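Local coordinates for uncharacterized protein (Legionella pneumophila subsp. pneumophila str. Philadelphia 1, PDB 4EZI) that is of unknown function but has an alpha/beta hydrolase fold and may act as a lipase-like esterase, at residues His129-Ile142 with Glu170-Leu182. Numbering follows the deposited sequence.
Sequences HPYVQAETLASSSI and EGGFSTIVMFEML
H129 and E170 approach from opposite directions, imidazole and carboxylate planes steeply turned against each other: NE2 of H129 donates to OE2 of E170 over 2.6 Å, nearly straight at 170°, along the oxygen's syn lone pair and almost in the imidazole plane. The same OE2 takes a second, longer bond from V132 N (3.2 Å), which arrives from above the carboxylate plane. Two N-H donors thus grip one buried oxygen, and the ring of Y131 flanks the carboxylate, CD1 lying 3.3 Å from OE2. E170 gets there because its chain is fully extended, with CG anti to the backbone N and CD anti again.

About one turn along from E170, F173 offers a ring face to V132 CG1, a CH-pi contact 3.6 Å from the centroid. A134 and L137 CD1 close on that ring's edge. L137 is a knob in the hole formed by E170, F173, S174 and V177; A138 rests its CB on V177 O at 3.5 Å. Further along, selenomethionine M181 fits among E135, A138, S139 and I142: a bend at chi3 (-76°) carries its CE to within 3.6 Å of A138 CB, while I142 CD1 packs on its CG.

Behind the first shell, L119 O receives H129 ND1, fixing the imidazole's rotation, and Y131 OH bonds T83 OG1. The axes of segments 134-142 and 170-182 come within 7.9 Å and cross at -73°. Helix 170-185 begins within what looks like the GxSxG nucleophile elbow: E170 and G171 directly follow S169, the probable nucleophile, and the bonds from H129 and V132 to E170 tie the 129-133 loop to the first turn of this post-nucleophile helix of an alpha/beta hydrolase fold.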
loop_
_atom_site.group_PDB
_atom_site.type_symbol
_atom_site.label_atom_id
_atom_site.label_comp_id
_atom_site.label_asym_id
_atom_site.label_seq_id
_atom_site.Cartn_x
_atom_site.Cartn_y
_atom_site.Cartn_z
ATOM N N HIS A 129 3.795 -9.803 8.930
ATOM C CA HIS A 129 2.840 -9.094 8.097
ATOM C C HIS A 129 2.120 -10.066 7.163
ATOM O O HIS A 129 2.784 -10.839 6.496
ATOM C CB HIS A 129 3.629 -8.066 7.274
ATOM C CG HIS A 129 2.817 -7.333 6.267
ATOM N ND1 HIS A 129 1.671 -6.640 6.575
ATOM C CD2 HIS A 129 2.959 -7.250 4.917
ATOM C CE1 HIS A 129 1.146 -6.167 5.448
ATOM N NE2 HIS A 129 1.915 -6.507 4.428
ATOM N N PRO A 130 0.763 -10.000 7.096
ATOM C CA PRO A 130 0.003 -10.753 6.076
ATOM C C PRO A 130 0.116 -10.025 4.735
ATOM O O PRO A 130 -0.565 -9.046 4.468
ATOM C CB PRO A 130 -1.439 -10.763 6.634
ATOM C CG PRO A 130 -1.322 -10.217 8.041
ATOM C CD PRO A 130 -0.149 -9.304 8.015
ATOM N N TYR A 131 1.022 -10.509 3.901
ATOM C CA TYR A 131 1.565 -9.762 2.773
ATOM C C TYR A 131 0.712 -9.953 1.527
ATOM O O TYR A 131 0.471 -11.073 1.062
ATOM C CB TYR A 131 2.992 -10.227 2.532
ATOM C CG TYR A 131 3.709 -9.529 1.409
ATOM C CD1 TYR A 131 3.786 -8.138 1.321
ATOM C CD2 TYR A 131 4.320 -10.248 0.415
ATOM C CE1 TYR A 131 4.475 -7.503 0.307
ATOM C CE2 TYR A 131 5.029 -9.640 -0.599
ATOM C CZ TYR A 131 5.090 -8.277 -0.662
ATOM O OH TYR A 131 5.783 -7.716 -1.707
ATOM N N VAL A 132 0.228 -8.858 0.960
ATOM C CA VAL A 132 -0.648 -8.925 -0.229
ATOM C C VAL A 132 -1.827 -9.877 0.040
ATOM O O VAL A 132 -2.239 -10.613 -0.847
ATOM C CB VAL A 132 0.103 -9.248 -1.568
ATOM C CG1 VAL A 132 -0.713 -8.680 -2.748
ATOM C CG2 VAL A 132 1.511 -8.679 -1.570
ATOM N N GLN A 133 -2.385 -9.772 1.250
ATOM C CA GLN A 133 -3.607 -10.476 1.643
ATOM C C GLN A 133 -4.740 -9.462 1.682
ATOM O O GLN A 133 -4.783 -8.576 2.547
ATOM C CB GLN A 133 -3.418 -11.218 2.963
ATOM C CG GLN A 133 -2.411 -12.382 2.829
ATOM C CD GLN A 133 -2.202 -13.191 4.103
ATOM O OE1 GLN A 133 -3.106 -13.301 4.934
ATOM N NE2 GLN A 133 -1.006 -13.749 4.272
ATOM N N ALA A 134 -5.633 -9.567 0.695
ATOM C CA ALA A 134 -6.639 -8.561 0.454
ATOM C C ALA A 134 -7.519 -8.278 1.666
ATOM O O ALA A 134 -7.795 -7.122 1.979
ATOM C CB ALA A 134 -7.522 -8.970 -0.720
ATOM N N GLU A 135 -7.986 -9.321 2.345
ATOM C CA GLU A 135 -8.983 -9.106 3.384
ATOM C C GLU A 135 -8.506 -8.151 4.466
ATOM O O GLU A 135 -9.227 -7.231 4.859
ATOM C CB GLU A 135 -9.356 -10.444 3.995
ATOM C CG GLU A 135 -10.334 -10.403 5.160
ATOM C CD GLU A 135 -11.659 -9.739 4.865
ATOM O OE1 GLU A 135 -12.188 -9.923 3.735
ATOM O OE2 GLU A 135 -12.199 -9.048 5.782
ATOM N N THR A 136 -7.308 -8.411 4.994
ATOM C CA THR A 136 -6.778 -7.627 6.088
ATOM C C THR A 136 -6.071 -6.354 5.627
ATOM O O THR A 136 -6.044 -5.390 6.387
ATOM C CB THR A 136 -5.901 -8.432 7.054
ATOM O OG1 THR A 136 -4.859 -9.080 6.327
ATOM C CG2 THR A 136 -6.715 -9.438 7.868
ATOM N N LEU A 137 -5.500 -6.308 4.433
ATOM C CA LEU A 137 -5.010 -5.017 3.946
ATOM C C LEU A 137 -6.184 -4.032 3.859
ATOM O O LEU A 137 -6.090 -2.878 4.264
ATOM C CB LEU A 137 -4.300 -5.152 2.611
ATOM C CG LEU A 137 -2.900 -5.767 2.652
ATOM C CD1 LEU A 137 -2.366 -6.033 1.253
ATOM C CD2 LEU A 137 -1.910 -4.912 3.471
ATOM N N ALA A 138 -7.329 -4.511 3.383
ATOM C CA ALA A 138 -8.510 -3.652 3.257
ATOM C C ALA A 138 -9.035 -3.248 4.637
ATOM O O ALA A 138 -9.230 -2.058 4.926
ATOM C CB ALA A 138 -9.604 -4.375 2.442
ATOM N N SER A 139 -9.271 -4.216 5.517
ATOM C CA SER A 139 -9.887 -3.886 6.790
ATOM C C SER A 139 -8.953 -3.072 7.677
ATOM O O SER A 139 -9.391 -2.125 8.338
ATOM C CB SER A 139 -10.341 -5.165 7.532
ATOM O OG SER A 139 -9.294 -6.088 7.716
ATOM N N SER A 140 -7.654 -3.389 7.694
ATOM C CA SER A 140 -6.725 -2.644 8.513
ATOM C C SER A 140 -6.615 -1.190 8.038
ATOM O O SER A 140 -6.457 -0.288 8.862
ATOM C CB SER A 140 -5.342 -3.308 8.587
ATOM O OG SER A 140 -4.678 -3.278 7.339
ATOM N N SER A 141 -6.724 -0.962 6.733
ATOM C CA SER A 141 -6.622 0.383 6.205
ATOM C C SER A 141 -7.914 1.178 6.482
ATOM O O SER A 141 -7.859 2.358 6.841
ATOM C CB SER A 141 -6.314 0.314 4.716
ATOM O OG SER A 141 -5.048 -0.256 4.455
ATOM N N ILE A 142 -9.068 0.537 6.335
ATOM C CA ILE A 142 -10.339 1.211 6.655
ATOM C C ILE A 142 -10.423 1.566 8.139
ATOM O O ILE A 142 -10.814 2.674 8.521
ATOM C CB ILE A 142 -11.536 0.364 6.220
ATOM C CG1 ILE A 142 -11.577 0.298 4.697
ATOM C CG2 ILE A 142 -12.827 0.931 6.829
ATOM C CD1 ILE A 142 -12.605 -0.686 4.131
ATOM N N GLU A 170 2.760 -2.828 -3.115
ATOM C CA GLU A 170 1.794 -3.519 -2.247
ATOM C C GLU A 170 0.650 -2.570 -1.876
ATOM O O GLU A 170 -0.504 -2.985 -1.792
ATOM C CB GLU A 170 2.449 -4.036 -0.952
ATOM C CG GLU A 170 1.472 -4.806 -0.085
ATOM C CD GLU A 170 1.971 -5.178 1.281
ATOM O OE1 GLU A 170 3.009 -4.673 1.727
ATOM O OE2 GLU A 170 1.275 -6.028 1.921
ATOM N N GLY A 171 0.984 -1.316 -1.625
ATOM C CA GLY A 171 -0.006 -0.318 -1.272
ATOM C C GLY A 171 -0.956 0.106 -2.355
ATOM O O GLY A 171 -2.033 0.604 -2.049
ATOM N N GLY A 172 -0.550 -0.096 -3.604
ATOM C CA GLY A 172 -1.508 0.075 -4.697
ATOM C C GLY A 172 -2.589 -0.983 -4.622
ATOM O O GLY A 172 -3.766 -0.700 -4.820
ATOM N N PHE A 173 -2.173 -2.219 -4.352
ATOM C CA PHE A 173 -3.119 -3.301 -4.097
ATOM C C PHE A 173 -3.987 -2.992 -2.870
ATOM O O PHE A 173 -5.203 -3.116 -2.922
ATOM C CB PHE A 173 -2.324 -4.603 -3.972
ATOM C CG PHE A 173 -3.145 -5.835 -3.684
ATOM C CD1 PHE A 173 -3.448 -6.227 -2.398
ATOM C CD2 PHE A 173 -3.569 -6.638 -4.723
ATOM C CE1 PHE A 173 -4.159 -7.382 -2.148
ATOM C CE2 PHE A 173 -4.264 -7.802 -4.476
ATOM C CZ PHE A 173 -4.586 -8.166 -3.201
ATOM N N SER A 174 -3.371 -2.561 -1.778
ATOM C CA SER A 174 -4.144 -2.210 -0.585
ATOM C C SER A 174 -5.188 -1.150 -0.899
ATOM O O SER A 174 -6.301 -1.202 -0.390
ATOM C CB SER A 174 -3.210 -1.658 0.478
ATOM O OG SER A 174 -2.212 -2.592 0.827
ATOM N N THR A 175 -4.810 -0.159 -1.704
ATOM C CA THR A 175 -5.706 0.921 -2.061
ATOM C C THR A 175 -6.926 0.403 -2.824
ATOM O O THR A 175 -8.075 0.790 -2.535
ATOM C CB THR A 175 -4.951 1.978 -2.884
ATOM O OG1 THR A 175 -3.951 2.578 -2.074
ATOM C CG2 THR A 175 -5.870 3.072 -3.419
ATOM N N ILE A 176 -6.697 -0.474 -3.798
ATOM C CA ILE A 176 -7.798 -1.043 -4.575
ATOM C C ILE A 176 -8.735 -1.873 -3.692
ATOM O O ILE A 176 -9.960 -1.732 -3.787
ATOM C CB ILE A 176 -7.255 -1.877 -5.739
ATOM C CG1 ILE A 176 -6.710 -0.985 -6.852
ATOM C CG2 ILE A 176 -8.316 -2.870 -6.284
ATOM C CD1 ILE A 176 -7.864 -0.306 -7.706
ATOM N N VAL A 177 -8.187 -2.717 -2.817
ATOM C CA VAL A 177 -9.045 -3.557 -1.974
ATOM C C VAL A 177 -9.763 -2.738 -0.887
ATOM O O VAL A 177 -10.923 -3.018 -0.547
ATOM C CB VAL A 177 -8.317 -4.815 -1.425
ATOM C CG1 VAL A 177 -7.849 -5.677 -2.600
ATOM C CG2 VAL A 177 -7.173 -4.465 -0.465
HETATM N N MSE A 178 -9.111 -1.688 -0.392
HETATM C CA MSE A 178 -9.750 -0.738 0.515
HETATM C C MSE A 178 -10.939 -0.062 -0.189
HETATM O O MSE A 178 -12.020 0.057 0.387
HETATM C CB MSE A 178 -8.719 0.310 0.929
HETATM C CG MSE A 178 -9.280 1.398 1.818
HETATM SE SE MSE A 178 -7.933 2.724 2.176
HETATM C CE MSE A 178 -8.943 3.658 3.520
ATOM N N PHE A 179 -10.708 0.420 -1.396
ATOM C CA PHE A 179 -11.761 1.064 -2.204
ATOM C C PHE A 179 -12.967 0.133 -2.407
ATOM O O PHE A 179 -14.121 0.516 -2.174
ATOM C CB PHE A 179 -11.120 1.440 -3.521
ATOM C CG PHE A 179 -11.988 2.219 -4.500
ATOM C CD1 PHE A 179 -13.048 3.044 -4.129
ATOM C CD2 PHE A 179 -11.656 2.142 -5.838
ATOM C CE1 PHE A 179 -13.742 3.777 -5.094
ATOM C CE2 PHE A 179 -12.323 2.893 -6.791
ATOM C CZ PHE A 179 -13.375 3.696 -6.409
ATOM N N GLU A 180 -12.692 -1.120 -2.786
ATOM C CA GLU A 180 -13.726 -2.101 -2.991
ATOM C C GLU A 180 -14.543 -2.308 -1.727
ATOM O O GLU A 180 -15.784 -2.354 -1.773
ATOM C CB GLU A 180 -13.097 -3.419 -3.485
ATOM C CG GLU A 180 -14.088 -4.509 -3.759
ATOM C CD GLU A 180 -13.444 -5.778 -4.212
ATOM O OE1 GLU A 180 -12.330 -6.077 -3.726
ATOM O OE2 GLU A 180 -14.052 -6.495 -5.034
HETATM N N MSE A 181 -13.861 -2.471 -0.602
HETATM C CA MSE A 181 -14.522 -2.742 0.660
HETATM C C MSE A 181 -15.293 -1.541 1.182
HETATM O O MSE A 181 -16.359 -1.711 1.773
HETATM C CB MSE A 181 -13.519 -3.250 1.693
HETATM C CG MSE A 181 -14.151 -3.716 2.996
HETATM SE SE MSE A 181 -12.881 -4.445 4.268
HETATM C CE MSE A 181 -12.565 -6.194 3.440
ATOM N N LEU A 182 -14.772 -0.341 0.980
ATOM C CA LEU A 182 -15.534 0.860 1.327
ATOM C C LEU A 182 -16.855 0.921 0.549
ATOM O O LEU A 182 -17.919 1.161 1.120
ATOM C CB LEU A 182 -14.718 2.128 1.078
ATOM C CG LEU A 182 -13.635 2.447 2.125
ATOM C CD1 LEU A 182 -12.809 3.631 1.637
ATOM C CD2 LEU A 182 -14.244 2.710 3.503
#